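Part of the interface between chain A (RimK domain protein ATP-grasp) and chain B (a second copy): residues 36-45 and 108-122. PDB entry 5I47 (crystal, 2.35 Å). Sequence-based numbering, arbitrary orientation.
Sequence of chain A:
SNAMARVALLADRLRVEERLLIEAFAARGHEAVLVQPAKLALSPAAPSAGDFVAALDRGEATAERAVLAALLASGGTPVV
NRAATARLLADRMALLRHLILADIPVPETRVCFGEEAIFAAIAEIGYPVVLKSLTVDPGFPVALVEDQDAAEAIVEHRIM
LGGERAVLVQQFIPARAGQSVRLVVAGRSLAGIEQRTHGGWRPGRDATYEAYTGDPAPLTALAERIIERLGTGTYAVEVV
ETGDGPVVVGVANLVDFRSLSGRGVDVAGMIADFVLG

Chain A (36-45) QPAKLALSPA
Chain B (108-122) ETRVCFGEEAIFAAI

How does chain A enter the contact? P37(A) to K39(A) form a short 3-10 turn (phi/psi near -60/-25, ending at -93/-1), closed by L40(A) N bonding to P37(A) O at 3.0 Å. The turn lies against the start of a helix in chain B, whose N-cap is G114(B), phi/psi -170/174. A38(A) O accepts a hydrogen bond from A117(B) N at 3.1 Å and lies 3.2 Å from G114(B) CA. Glycine permits this closeness: an ideal CB there would sit 2.1 Å from A38(A) CA, a clash.

What does K39(A) add? Its side chain is extended (m, t, t, t) beside E116(B) (t, t), but K39(A) NZ stays 4.3 Å from E116(B) OE2, so the charges attract without a salt bridge.

How do the strands pair? L40(A), phi/psi -88/113, leads into strand 41-42, antiparallel to 109-112 of chain B. F113(B) N donates to L40(A) O at 3.1 Å. A41(A) faces C112(B) as a non-hydrogen-bonded pair, CA to CA 4.3 Å; L42(A) and V111(B) form the hydrogen-bonded pair, L42(A) N to V111(B) O 2.8 Å and V111(B) N to L42(A) O 2.9 Å.

Which side chains fill the two faces? On the A41(A) and C112(B) face, A41(A) CB packs 3.7 Å from A117(B) CB, its small methyl meeting the helix. On the L42(A) and V111(B) face, L42(A) (m, t) brings CD1 3.8 Å from CE1 of F113(B) (chi1 m, chi2 85°).

How does the contact end? S43(A), chi1 t, places CB over one face of the R110(B) guanidinium, 4.1 Å from R110(B) NE. R110(B) (m, m, t, -80°) is held by a salt bridge from its NH2 to E108(B) OE2, 2.7 Å. Finally, P44(A) CG makes apolar contact with V111(B) CG2 at 3.9 Å.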

# COMPACT_ATOMS: atom_id res chain seq x y z
N GLN A 36 -22.60 4.11 0.41
CA GLN A 36 -21.93 2.95 0.97
C GLN A 36 -20.85 2.47 0.01
O GLN A 36 -21.16 2.15 -1.14
CB GLN A 36 -22.93 1.84 1.26
CG GLN A 36 -24.20 2.37 1.89
CD GLN A 36 -25.20 1.28 2.19
OE1 GLN A 36 -26.36 1.35 1.77
NE2 GLN A 36 -24.77 0.27 2.93
N PRO A 37 -19.58 2.42 0.44
CA PRO A 37 -18.52 1.97 -0.48
C PRO A 37 -18.71 0.55 -1.00
O PRO A 37 -18.19 0.23 -2.08
CB PRO A 37 -17.25 2.08 0.39
CG PRO A 37 -17.58 3.14 1.39
CD PRO A 37 -19.04 2.95 1.70
N ALA A 38 -19.46 -0.30 -0.29
CA ALA A 38 -19.64 -1.68 -0.73
C ALA A 38 -20.32 -1.77 -2.09
O ALA A 38 -20.13 -2.76 -2.79
CB ALA A 38 -20.45 -2.46 0.31
N LYS A 39 -21.09 -0.76 -2.47
CA LYS A 39 -21.79 -0.76 -3.75
C LYS A 39 -20.99 -0.08 -4.86
O LYS A 39 -21.48 -0.02 -6.00
CB LYS A 39 -23.14 -0.06 -3.61
CG LYS A 39 -24.10 -0.69 -2.61
CD LYS A 39 -25.42 0.08 -2.56
CE LYS A 39 -26.45 -0.62 -1.68
NZ LYS A 39 -27.73 0.14 -1.62
N LEU A 40 -19.80 0.43 -4.57
CA LEU A 40 -19.03 1.22 -5.52
C LEU A 40 -18.17 0.31 -6.38
O LEU A 40 -17.23 -0.32 -5.88
CB LEU A 40 -18.18 2.26 -4.80
CG LEU A 40 -18.94 3.37 -4.08
CD1 LEU A 40 -17.96 4.33 -3.42
CD2 LEU A 40 -19.82 4.12 -5.06
N ALA A 41 -18.49 0.23 -7.67
CA ALA A 41 -17.69 -0.48 -8.67
C ALA A 41 -17.22 0.56 -9.68
O ALA A 41 -17.96 0.90 -10.62
CB ALA A 41 -18.49 -1.60 -9.34
N LEU A 42 -16.02 1.09 -9.48
CA LEU A 42 -15.54 2.25 -10.22
C LEU A 42 -14.72 1.83 -11.43
O LEU A 42 -13.90 0.91 -11.36
CB LEU A 42 -14.69 3.15 -9.32
CG LEU A 42 -15.36 3.54 -8.00
CD1 LEU A 42 -14.39 4.31 -7.11
CD2 LEU A 42 -16.59 4.36 -8.26
N SER A 43 -14.95 2.51 -12.54
CA SER A 43 -14.12 2.31 -13.73
C SER A 43 -12.83 3.11 -13.58
O SER A 43 -12.89 4.32 -13.32
CB SER A 43 -14.87 2.74 -14.98
OG SER A 43 -14.03 2.66 -16.13
N PRO A 44 -11.66 2.48 -13.73
CA PRO A 44 -10.41 3.22 -13.55
C PRO A 44 -10.20 4.32 -14.57
O PRO A 44 -9.50 5.30 -14.28
CB PRO A 44 -9.34 2.13 -13.69
CG PRO A 44 -10.05 0.85 -13.46
CD PRO A 44 -11.43 1.05 -14.00
N ALA A 45 -10.78 4.19 -15.76
CA ALA A 45 -10.62 5.22 -16.79
C ALA A 45 -11.17 6.56 -16.30
O ALA A 45 -10.46 7.57 -16.31
CB ALA A 45 -11.30 4.78 -18.08
N GLU B 108 -10.33 -5.10 -19.49
CA GLU B 108 -11.40 -4.34 -18.86
C GLU B 108 -11.43 -4.65 -17.37
O GLU B 108 -11.43 -5.81 -16.96
CB GLU B 108 -12.74 -4.69 -19.52
CG GLU B 108 -13.87 -3.74 -19.16
CD GLU B 108 -13.68 -2.36 -19.76
OE1 GLU B 108 -12.94 -2.23 -20.76
OE2 GLU B 108 -14.27 -1.40 -19.23
N THR B 109 -11.43 -3.60 -16.55
CA THR B 109 -11.27 -3.75 -15.11
C THR B 109 -12.23 -2.84 -14.38
O THR B 109 -12.55 -1.74 -14.85
CB THR B 109 -9.82 -3.45 -14.68
OG1 THR B 109 -8.92 -4.28 -15.43
CG2 THR B 109 -9.63 -3.72 -13.20
N ARG B 110 -12.72 -3.31 -13.24
CA ARG B 110 -13.50 -2.50 -12.31
C ARG B 110 -12.89 -2.61 -10.92
O ARG B 110 -12.47 -3.69 -10.49
CB ARG B 110 -14.96 -2.94 -12.26
CG ARG B 110 -15.73 -2.71 -13.55
CD ARG B 110 -15.73 -1.24 -13.93
NE ARG B 110 -16.34 -1.03 -15.24
CZ ARG B 110 -15.72 -1.24 -16.40
NH1 ARG B 110 -14.47 -1.67 -16.42
NH2 ARG B 110 -16.36 -1.02 -17.54
N VAL B 111 -12.85 -1.48 -10.21
CA VAL B 111 -12.38 -1.43 -8.83
C VAL B 111 -13.62 -1.50 -7.95
O VAL B 111 -14.44 -0.58 -7.94
CB VAL B 111 -11.56 -0.17 -8.56
CG1 VAL B 111 -10.79 -0.31 -7.26
CG2 VAL B 111 -10.62 0.12 -9.72
N CYS B 112 -13.75 -2.60 -7.21
CA CYS B 112 -14.94 -2.89 -6.42
C CYS B 112 -14.60 -2.91 -4.94
O CYS B 112 -13.71 -3.67 -4.52
CB CYS B 112 -15.56 -4.22 -6.84
SG CYS B 112 -15.91 -4.27 -8.60
N PHE B 113 -15.30 -2.10 -4.16
CA PHE B 113 -15.01 -1.94 -2.74
C PHE B 113 -15.98 -2.71 -1.85
O PHE B 113 -15.99 -2.49 -0.63
CB PHE B 113 -15.00 -0.44 -2.39
CG PHE B 113 -13.88 0.32 -3.07
CD1 PHE B 113 -14.04 0.81 -4.36
CD2 PHE B 113 -12.67 0.51 -2.43
CE1 PHE B 113 -13.01 1.49 -4.99
CE2 PHE B 113 -11.63 1.19 -3.05
CZ PHE B 113 -11.80 1.68 -4.34
N GLY B 114 -16.76 -3.63 -2.41
CA GLY B 114 -17.65 -4.45 -1.61
C GLY B 114 -18.25 -5.57 -2.43
O GLY B 114 -18.08 -5.64 -3.65
N GLU B 115 -18.98 -6.44 -1.74
CA GLU B 115 -19.54 -7.63 -2.37
C GLU B 115 -20.53 -7.27 -3.47
O GLU B 115 -20.50 -7.84 -4.57
CB GLU B 115 -20.21 -8.53 -1.33
CG GLU B 115 -21.13 -9.58 -1.94
CD GLU B 115 -21.88 -10.39 -0.89
OE1 GLU B 115 -21.62 -10.19 0.32
OE2 GLU B 115 -22.72 -11.23 -1.28
N GLU B 116 -21.43 -6.32 -3.19
CA GLU B 116 -22.41 -5.92 -4.19
C GLU B 116 -21.74 -5.35 -5.43
O GLU B 116 -22.11 -5.70 -6.56
CB GLU B 116 -23.37 -4.89 -3.58
CG GLU B 116 -24.46 -4.40 -4.51
CD GLU B 116 -25.54 -3.64 -3.77
OE1 GLU B 116 -25.70 -3.88 -2.55
OE2 GLU B 116 -26.21 -2.80 -4.40
N ALA B 117 -20.73 -4.49 -5.25
CA ALA B 117 -20.00 -3.94 -6.38
C ALA B 117 -19.33 -5.03 -7.21
O ALA B 117 -19.27 -4.93 -8.44
CB ALA B 117 -18.96 -2.94 -5.89
N ILE B 118 -18.82 -6.07 -6.55
CA ILE B 118 -18.18 -7.17 -7.28
C ILE B 118 -19.17 -7.82 -8.23
O ILE B 118 -18.87 -8.03 -9.41
CB ILE B 118 -17.60 -8.20 -6.29
CG1 ILE B 118 -16.37 -7.63 -5.59
CG2 ILE B 118 -17.26 -9.50 -7.02
CD1 ILE B 118 -15.77 -8.56 -4.56
N PHE B 119 -20.38 -8.11 -7.75
CA PHE B 119 -21.39 -8.69 -8.63
C PHE B 119 -21.91 -7.67 -9.63
O PHE B 119 -22.31 -8.04 -10.74
CB PHE B 119 -22.53 -9.29 -7.80
CG PHE B 119 -22.12 -10.48 -6.98
CD1 PHE B 119 -21.70 -11.65 -7.59
CD2 PHE B 119 -22.15 -10.43 -5.59
CE1 PHE B 119 -21.31 -12.75 -6.84
CE2 PHE B 119 -21.77 -11.53 -4.83
CZ PHE B 119 -21.35 -12.69 -5.46
N ALA B 120 -21.89 -6.39 -9.27
CA ALA B 120 -22.27 -5.35 -10.23
C ALA B 120 -21.29 -5.30 -11.40
O ALA B 120 -21.70 -5.17 -12.56
CB ALA B 120 -22.35 -3.99 -9.54
N ALA B 121 -19.99 -5.41 -11.11
CA ALA B 121 -18.99 -5.42 -12.17
C ALA B 121 -19.03 -6.71 -12.97
O ALA B 121 -18.79 -6.69 -14.19
CB ALA B 121 -17.60 -5.21 -11.58
N ILE B 122 -19.34 -7.83 -12.32
CA ILE B 122 -19.42 -9.11 -13.01
C ILE B 122 -20.58 -9.11 -14.01
O ILE B 122 -20.48 -9.67 -15.10
CB ILE B 122 -19.55 -10.26 -11.99
CG1 ILE B 122 -18.21 -10.52 -11.32
CG2 ILE B 122 -20.08 -11.51 -12.66
CD1 ILE B 122 -18.26 -11.61 -10.27